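Local coordinates for thioredoxin-like fold domain-containing protein (PDB 1Z6M) that is of unknown function but has a thioredoxin-like fold with a CxxC pattern, and is probably a thiol-disulfide oxidoreductase, at residues T18-G23 with E92-A97; I66-K71 with H84-S89. One frame throughout, in Å; residues are numbered along the deposited sequence. Where two conformers were deposited one is given.

Contact 1. Residues T18-G23 with E92-A97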
ATOM      1  N   THR A  18      -8.676  -4.069   7.808  1.00 13.36           N
ATOM      2  CA  THR A  18      -9.058  -3.304   6.630  1.00 13.00           C
ATOM      3  C   THR A  18      -7.976  -3.365   5.569  1.00 12.23           C
ATOM      4  O   THR A  18      -6.806  -3.086   5.859  1.00 12.05           O
ATOM      5  CB  THR A  18      -9.305  -1.841   7.006  1.00 12.69           C
ATOM      6  OG1 THR A  18     -10.297  -1.791   8.030  1.00 14.33           O
ATOM      7  CG2 THR A  18      -9.791  -1.054   5.801  1.00 14.83           C
ATOM      8  N   GLY A  19      -8.364  -3.693   4.341  1.00 12.04           N
ATOM      9  CA  GLY A  19      -7.424  -3.611   3.240  1.00 12.41           C
ATOM     10  C   GLY A  19      -7.227  -4.886   2.474  1.00 12.62           C
ATOM     11  O   GLY A  19      -8.018  -5.819   2.584  1.00 13.11           O
ATOM     12  N   LEU A  20      -6.185  -4.906   1.656  1.00 12.19           N
ATOM     13  CA  LEU A  20      -5.886  -6.040   0.803  1.00 13.09           C
ATOM     14  C   LEU A  20      -4.974  -7.000   1.551  1.00 12.81           C
ATOM     15  O   LEU A  20      -3.877  -6.621   1.956  1.00 12.48           O
ATOM     16  CB  LEU A  20      -5.196  -5.537  -0.467  1.00 13.61           C
ATOM     17  CG  LEU A  20      -4.690  -6.565  -1.476  1.00 13.89           C
ATOM     18  CD1 LEU A  20      -5.840  -7.399  -2.025  1.00 16.71           C
ATOM     19  CD2 LEU A  20      -3.945  -5.867  -2.603  1.00 14.41           C
ATOM     20  N   HIS A  21      -5.431  -8.237   1.733  1.00 12.54           N
ATOM     21  CA  HIS A  21      -4.654  -9.240   2.461  1.00 13.07           C
ATOM     22  C   HIS A  21      -3.892 -10.128   1.501  1.00 13.40           C
ATOM     23  O   HIS A  21      -4.493 -10.759   0.638  1.00 13.67           O
ATOM     24  CB  HIS A  21      -5.573 -10.105   3.314  1.00 13.73           C
ATOM     25  CG  HIS A  21      -6.200  -9.364   4.445  1.00 14.18           C
ATOM     26  ND1 HIS A  21      -7.229  -8.465   4.265  1.00 17.09           N
ATOM     27  CD2 HIS A  21      -5.956  -9.397   5.775  1.00 16.42           C
ATOM     28  CE1 HIS A  21      -7.583  -7.970   5.437  1.00 17.20           C
ATOM     29  NE2 HIS A  21      -6.814  -8.504   6.365  1.00 18.51           N
ATOM     30  N   ILE A  22      -2.580 -10.186   1.678  1.00 13.75           N
ATOM     31  CA  ILE A  22      -1.706 -11.044   0.867  1.00 14.26           C
ATOM     32  C   ILE A  22      -1.019 -12.018   1.809  1.00 14.69           C
ATOM     33  O   ILE A  22      -0.321 -11.600   2.728  1.00 15.22           O
ATOM     34  CB  ILE A  22      -0.628 -10.219   0.103  1.00 14.13           C
ATOM     35  CG1 ILE A  22      -1.260  -9.169  -0.822  1.00 15.48           C
ATOM     36  CG2 ILE A  22       0.347 -11.125  -0.644  1.00 14.98           C
ATOM     37  CD1 ILE A  22      -2.236  -9.717  -1.863  1.00 19.30           C
ATOM     38  N   GLY A  23      -1.225 -13.310   1.583  1.00 15.17           N
ATOM     39  CA  GLY A  23      -0.615 -14.317   2.428  1.00 15.95           C
ATOM     40  C   GLY A  23      -1.617 -15.032   3.308  1.00 16.55           C
ATOM     41  O   GLY A  23      -2.829 -14.802   3.222  1.00 17.15           O
ATOM     42  N   GLU A  92      -4.682 -12.011  -4.970  1.00 21.29           N
ATOM     43  CA  GLU A  92      -3.531 -12.292  -5.832  1.00 21.77           C
ATOM     44  C   GLU A  92      -3.571 -11.474  -7.132  1.00 20.77           C
ATOM     45  O   GLU A  92      -2.547 -10.930  -7.576  1.00 21.21           O
ATOM     46  CB  GLU A  92      -3.373 -13.803  -6.093  1.00 22.76           C
ATOM     47  CG  GLU A  92      -4.556 -14.506  -6.793  1.00 26.12           C
ATOM     48  CD  GLU A  92      -5.855 -14.460  -5.992  1.00 29.44           C
ATOM     49  OE1 GLU A  92      -6.891 -14.070  -6.575  1.00 30.90           O
ATOM     50  OE2 GLU A  92      -5.839 -14.790  -4.782  1.00 31.10           O
ATOM     51  N   GLN A  93      -4.765 -11.361  -7.714  1.00 19.64           N
ATOM     52  CA  GLN A  93      -4.958 -10.551  -8.912  0.50 19.00           C
ATOM     53  C   GLN A  93      -4.802  -9.060  -8.599  1.00 18.18           C
ATOM     54  O   GLN A  93      -4.270  -8.305  -9.419  1.00 17.31           O
ATOM     55  CB  GLN A  93      -6.314 -10.853  -9.564  0.50 19.16           C
ATOM     56  CG  GLN A  93      -6.381 -12.222 -10.243  0.50 19.62           C
ATOM     57  CD  GLN A  93      -7.803 -12.693 -10.521  0.50 19.73           C
ATOM     58  OE1 GLN A  93      -8.723 -11.891 -10.690  0.50 21.40           O
ATOM     59  NE2 GLN A  93      -7.985 -14.007 -10.575  0.50 21.44           N
ATOM     60  N   ALA A  94      -5.240  -8.646  -7.408  1.00 16.84           N
ATOM     61  CA  ALA A  94      -5.092  -7.256  -6.965  1.00 15.49           C
ATOM     62  C   ALA A  94      -3.624  -6.877  -6.792  1.00 14.92           C
ATOM     63  O   ALA A  94      -3.219  -5.774  -7.167  1.00 14.38           O
ATOM     64  CB  ALA A  94      -5.859  -7.014  -5.680  1.00 15.73           C
ATOM     65  N   LEU A  95      -2.827  -7.785  -6.233  1.00 15.08           N
ATOM     66  CA  LEU A  95      -1.402  -7.523  -6.081  1.00 15.31           C
ATOM     67  C   LEU A  95      -0.759  -7.375  -7.464  1.00 15.34           C
ATOM     68  O   LEU A  95       0.077  -6.490  -7.684  1.00 15.37           O
ATOM     69  CB  LEU A  95      -0.714  -8.613  -5.253  1.00 16.05           C
ATOM     70  CG  LEU A  95       0.780  -8.415  -4.977  1.00 15.80           C
ATOM     71  CD1 LEU A  95       1.071  -7.087  -4.283  1.00 16.28           C
ATOM     72  CD2 LEU A  95       1.293  -9.576  -4.141  1.00 16.14           C
ATOM     73  N   SER A  96      -1.161  -8.225  -8.403  1.00 14.82           N
ATOM     74  CA  SER A  96      -0.664  -8.136  -9.775  0.50 14.76           C
ATOM     75  C   SER A  96      -1.009  -6.781 -10.386  1.00 14.53           C
ATOM     76  O   SER A  96      -0.190  -6.156 -11.056  1.00 14.45           O
ATOM     77  CB  SER A  96      -1.236  -9.266 -10.638  0.50 15.36           C
ATOM     78  OG  SER A  96      -0.829  -9.134 -11.996  0.50 16.31           O
ATOM     79  N   ALA A  97      -2.235  -6.330 -10.148  1.00 13.67           N
ATOM     80  CA  ALA A  97      -2.665  -5.029 -10.618  1.00 13.33           C
ATOM     81  C   ALA A  97      -1.820  -3.912 -10.006  1.00 13.08           C
ATOM     82  O   ALA A  97      -1.417  -3.001 -10.710  1.00 12.44           O
ATOM     83  CB  ALA A  97      -4.146  -4.815 -10.327  1.00 13.92           C
TER
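Leu20 O accepts the backbone hydrogen bond of Ile66 N, which ties strand 20-22 to strand 62-68, while the Leu20 side chain reaches over to helix 91-103. Its CG stands opposite the backbone N about the first torsion (chi1 176°), and both methyls of the branch then meet Ala94. Leu20 CD1 lies 3.7 Å and Leu20 CD2 3.8 Å from Ala94 CB, so the single methyl of the alanine faces the open fork of the leucine. Ile22, two residues along on the same face of the strand, meets Leu95 at two places instead. Ile22 CD1 rests 3.9 Å from Leu95 CB, and Ile22 CG2 lies 3.9 Å from Leu95 CD2. The two side chains meet at a slant. All four touches are apolar. Between them His21 belongs to the other face of the strand, where its NE2 bonds to Thr16 O. The strand and helix axes run nearly at right angles, 102°, and come within 8.7 Å. Pro91 and Leu98 extend the helix side of the patch beside Leu20, and Phe46 of helix 40-58 packs on Leu95. Strand 20-22 is an outermost strand of the sheet and lies antiparallel beside 62-68. A helix from the insertion between strand 62-68 and helix 132-145 packs on one face of the sheet at this edge, consistent with the DsbA-like branch of the thioredoxin fold.

Contact 2. Residues I66-K71 with H84-S89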
ATOM      1  N   ILE A  66      -2.402  -4.426   2.949  1.00 10.79           N
ATOM      2  CA  ILE A  66      -2.087  -3.266   2.131  1.00 10.98           C
ATOM      3  C   ILE A  66      -3.265  -2.299   2.166  1.00  9.62           C
ATOM      4  O   ILE A  66      -4.381  -2.652   1.738  1.00 11.23           O
ATOM      5  CB  ILE A  66      -1.699  -3.684   0.696  1.00 11.21           C
ATOM      6  CG1 ILE A  66      -0.441  -4.572   0.728  1.00 12.09           C
ATOM      7  CG2 ILE A  66      -1.456  -2.451  -0.182  1.00 11.90           C
ATOM      8  CD1 ILE A  66      -0.161  -5.306  -0.578  1.00 13.41           C
ATOM      9  N   LYS A  67      -2.994  -1.110   2.693  1.00 10.20           N
ATOM     10  CA  LYS A  67      -3.999  -0.083   2.924  1.00  9.87           C
ATOM     11  C   LYS A  67      -3.801   1.028   1.915  1.00  9.69           C
ATOM     12  O   LYS A  67      -2.846   1.801   2.017  1.00 10.33           O
ATOM     13  CB  LYS A  67      -3.899   0.422   4.366  1.00 10.97           C
ATOM     14  CG  LYS A  67      -4.190  -0.714   5.360  1.00 12.91           C
ATOM     15  CD  LYS A  67      -4.020  -0.289   6.799  1.00 14.34           C
ATOM     16  CE  LYS A  67      -4.174  -1.464   7.760  1.00 12.72           C
ATOM     17  NZ  LYS A  67      -5.610  -1.813   8.069  1.00 11.40           N
ATOM     18  N   LEU A  68      -4.701   1.082   0.939  1.00  9.90           N
ATOM     19  CA  LEU A  68      -4.597   2.064  -0.146  1.00  9.82           C
ATOM     20  C   LEU A  68      -5.188   3.375   0.341  1.00 10.25           C
ATOM     21  O   LEU A  68      -6.403   3.505   0.512  1.00 10.91           O
ATOM     22  CB  LEU A  68      -5.267   1.540  -1.418  1.00 10.60           C
ATOM     23  CG  LEU A  68      -4.651   0.234  -1.942  1.00 10.61           C
ATOM     24  CD1 LEU A  68      -5.374  -0.191  -3.203  1.00 12.21           C
ATOM     25  CD2 LEU A  68      -3.162   0.347  -2.208  1.00 12.05           C
ATOM     26  N   PHE A  69      -4.284   4.314   0.614  1.00  9.97           N
ATOM     27  CA  PHE A  69      -4.586   5.566   1.302  1.00 10.28           C
ATOM     28  C   PHE A  69      -4.827   6.640   0.239  1.00 10.85           C
ATOM     29  O   PHE A  69      -3.876   7.121  -0.410  1.00 10.71           O
ATOM     30  CB  PHE A  69      -3.357   5.887   2.172  1.00 10.70           C
ATOM     31  CG  PHE A  69      -3.517   7.006   3.185  1.00 10.56           C
ATOM     32  CD1 PHE A  69      -4.676   7.772   3.305  1.00 11.67           C
ATOM     33  CD2 PHE A  69      -2.432   7.313   4.008  1.00 11.45           C
ATOM     34  CE1 PHE A  69      -4.737   8.811   4.254  1.00 12.29           C
ATOM     35  CE2 PHE A  69      -2.497   8.331   4.938  1.00 12.05           C
ATOM     36  CZ  PHE A  69      -3.649   9.091   5.058  1.00 12.32           C
ATOM     37  N   ASP A  70      -6.101   6.999   0.031  1.00 11.30           N
ATOM     38  CA  ASP A  70      -6.409   8.138  -0.868  1.00 11.56           C
ATOM     39  C   ASP A  70      -5.947   9.425  -0.199  1.00 12.68           C
ATOM     40  O   ASP A  70      -6.257   9.664   0.977  1.00 13.77           O
ATOM     41  CB  ASP A  70      -7.892   8.292  -1.265  1.00 14.49           C
ATOM     42  CG  ASP A  70      -8.460   7.077  -2.008  1.00 11.42           C
ATOM     43  OD1 ASP A  70      -7.759   6.043  -2.225  1.00 11.80           O
ATOM     44  OD2 ASP A  70      -9.643   7.190  -2.426  1.00 12.97           O
ATOM     45  N   LYS A  71      -5.235  10.263  -0.950  1.00 13.69           N
ATOM     46  CA  LYS A  71      -4.572  11.426  -0.376  1.00 14.69           C
ATOM     47  C   LYS A  71      -5.026  12.695  -1.063  1.00 15.21           C
ATOM     48  O   LYS A  71      -5.540  12.652  -2.175  1.00 15.25           O
ATOM     49  CB  LYS A  71      -3.052  11.291  -0.516  1.00 14.96           C
ATOM     50  CG  LYS A  71      -2.420  10.170   0.293  1.00 17.14           C
ATOM     51  CD  LYS A  71      -2.477  10.412   1.798  1.00 19.05           C
ATOM     52  CE  LYS A  71      -1.573  11.537   2.251  1.00 20.74           C
ATOM     53  NZ  LYS A  71      -2.007  12.012   3.585  1.00 21.53           N
ATOM     54  N   HIS A  84      -9.364   2.733  -6.818  1.00 12.22           N
ATOM     55  CA  HIS A  84     -10.764   2.343  -6.926  1.00 13.24           C
ATOM     56  C   HIS A  84     -11.007   1.282  -7.993  1.00 13.56           C
ATOM     57  O   HIS A  84     -12.153   0.881  -8.202  1.00 14.40           O
ATOM     58  CB  HIS A  84     -11.637   3.583  -7.143  1.00 13.32           C
ATOM     59  CG  HIS A  84     -11.374   4.661  -6.143  1.00 13.38           C
ATOM     60  ND1 HIS A  84     -11.559   5.997  -6.424  1.00 13.57           N
ATOM     61  CD2 HIS A  84     -10.894   4.606  -4.875  1.00 13.28           C
ATOM     62  CE1 HIS A  84     -11.222   6.715  -5.366  1.00 14.08           C
ATOM     63  NE2 HIS A  84     -10.807   5.896  -4.417  1.00 13.85           N
ATOM     64  N   TYR A  85      -9.926   0.830  -8.642  1.00 14.27           N
ATOM     65  CA  TYR A  85      -9.964  -0.234  -9.646  1.00 14.85           C
ATOM     66  C   TYR A  85      -9.401  -1.547  -9.099  1.00 15.43           C
ATOM     67  O   TYR A  85      -9.154  -2.493  -9.848  1.00 17.21           O
ATOM     68  CB  TYR A  85      -9.223   0.200 -10.932  1.00 14.52           C
ATOM     69  CG  TYR A  85      -9.998   1.228 -11.716  1.00 14.87           C
ATOM     70  CD1 TYR A  85      -9.969   2.580 -11.374  1.00 14.81           C
ATOM     71  CD2 TYR A  85     -10.789   0.840 -12.795  1.00 14.36           C
ATOM     72  CE1 TYR A  85     -10.707   3.523 -12.082  1.00 15.53           C
ATOM     73  CE2 TYR A  85     -11.529   1.768 -13.507  1.00 14.82           C
ATOM     74  CZ  TYR A  85     -11.487   3.109 -13.144  1.00 14.64           C
ATOM     75  OH  TYR A  85     -12.223   4.038 -13.846  1.00 16.52           O
ATOM     76  N   ILE A  86      -9.206  -1.593  -7.782  1.00 15.56           N
ATOM     77  CA  ILE A  86      -8.650  -2.752  -7.115  1.00 15.69           C
ATOM     78  C   ILE A  86      -9.758  -3.716  -6.736  1.00 16.79           C
ATOM     79  O   ILE A  86     -10.729  -3.342  -6.068  1.00 17.18           O
ATOM     80  CB  ILE A  86      -7.789  -2.324  -5.892  1.00 15.84           C
ATOM     81  CG1 ILE A  86      -6.495  -1.656  -6.382  1.00 16.01           C
ATOM     82  CG2 ILE A  86      -7.508  -3.503  -4.957  1.00 17.02           C
ATOM     83  CD1 ILE A  86      -5.492  -2.598  -7.050  1.00 15.92           C
ATOM     84  N   ASP A  87      -9.594  -4.958  -7.187  1.00 17.23           N
ATOM     85  CA  ASP A  87     -10.564  -6.009  -6.953  1.00 18.38           C
ATOM     86  C   ASP A  87     -10.254  -6.712  -5.646  1.00 18.12           C
ATOM     87  O   ASP A  87      -9.456  -7.646  -5.609  1.00 18.42           O
ATOM     88  CB  ASP A  87     -10.546  -7.015  -8.105  1.00 18.89           C
ATOM     89  CG  ASP A  87     -11.626  -8.077  -7.970  1.00 21.13           C
ATOM     90  OD1 ASP A  87     -12.366  -8.064  -6.956  1.00 20.56           O
ATOM     91  OD2 ASP A  87     -11.731  -8.932  -8.876  1.00 22.93           O
ATOM     92  N   TYR A  88     -10.896  -6.262  -4.571  1.00 18.41           N
ATOM     93  CA  TYR A  88     -10.642  -6.823  -3.250  1.00 18.47           C
ATOM     94  C   TYR A  88     -11.090  -8.275  -3.093  1.00 19.27           C
ATOM     95  O   TYR A  88     -10.656  -8.952  -2.163  1.00 20.46           O
ATOM     96  CB  TYR A  88     -11.228  -5.940  -2.137  1.00 17.87           C
ATOM     97  CG  TYR A  88     -10.441  -4.668  -1.935  1.00 15.63           C
ATOM     98  CD1 TYR A  88     -10.804  -3.492  -2.593  1.00 16.08           C
ATOM     99  CD2 TYR A  88      -9.317  -4.645  -1.113  1.00 15.29           C
ATOM    100  CE1 TYR A  88     -10.077  -2.320  -2.421  1.00 14.35           C
ATOM    101  CE2 TYR A  88      -8.579  -3.480  -0.934  1.00 14.66           C
ATOM    102  CZ  TYR A  88      -8.955  -2.322  -1.598  1.00 14.07           C
ATOM    103  OH  TYR A  88      -8.226  -1.168  -1.415  1.00 13.04           O
ATOM    104  N   SER A  89     -11.929  -8.749  -4.019  1.00 19.67           N
ATOM    105  CA  SER A  89     -12.409 -10.136  -4.007  0.50 19.36           C
ATOM    106  C   SER A  89     -11.355 -11.128  -4.511  1.00 20.11           C
ATOM    107  O   SER A  89     -11.503 -12.343  -4.330  1.00 20.45           O
ATOM    108  CB  SER A  89     -13.689 -10.268  -4.841  0.50 18.94           C
ATOM    109  OG  SER A  89     -13.398 -10.309  -6.229  0.50 18.71           O
TER
HETATM  110  O   HOH W   1      -6.646  -1.016   0.966  1.00 11.70           O
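Leu68, the last residue of thioredoxin-fold strand 62-68, and Asp70, just beyond it, meet the connection between helix 77-83 and helix 91-103. The packed part centres on Leu68. Leu68 CD1 lies 3.7 Å from Ile86 CG1, the two side chains crossing at about a right angle. Leu68 CD1 also lies 3.5 Å from Tyr88 OH. Ile86 in turn lays CG2 over one face of the Tyr88 ring, 3.7 Å above its plane and toward the rim. Leu98 of helix 91-103 touches both aliphatic side chains. The more open side is polar. There His84 NE2 donates to Asp70 OD2 at 2.6 Å (N-H...O angle 154°). The oxygen sits at the ring edge, in the ring plane, and is met on its syn side. Carboxylate and ring are turned 51° apart. Asp70 CG lies opposite its own carbonyl carbon (chi1 -60°), which points the carboxylate at the histidine. Asp70 OD1 bonds to His83 ND1, so one carboxylate holds two consecutive histidines. Asp87 OD1 closes an Asx turn by accepting from Ser89 N and also takes a bond from Ser89 OG. One water joins Tyr88 OH to the strand: it donates to Ile66 O and accepts from Leu68 N, each at 2.9 Å.

Both contacts hold parts of the helical insertion against the same sheet, on neighbouring strands 20-22 and 62-68. Their centres are about 9 Å apart. Contact 1 is the more buried and wholly apolar across its interface, with a strand set over a helix. Contact 2 is partly buried and mixed: aliphatic around Leu68, with a bound water beside it on the strand backbone, and an Asp-His hydrogen bond past the strand end. The loop of contact 2 leads into helix 91-103 of contact 1, and Ile86 packs on Ala94 there. Lys67 NZ adds a polar tie on the other face, bonding to Thr18 O and forming a salt bridge with Glu141. Both segments of contact 2 fall between those of contact 1 in the sequence.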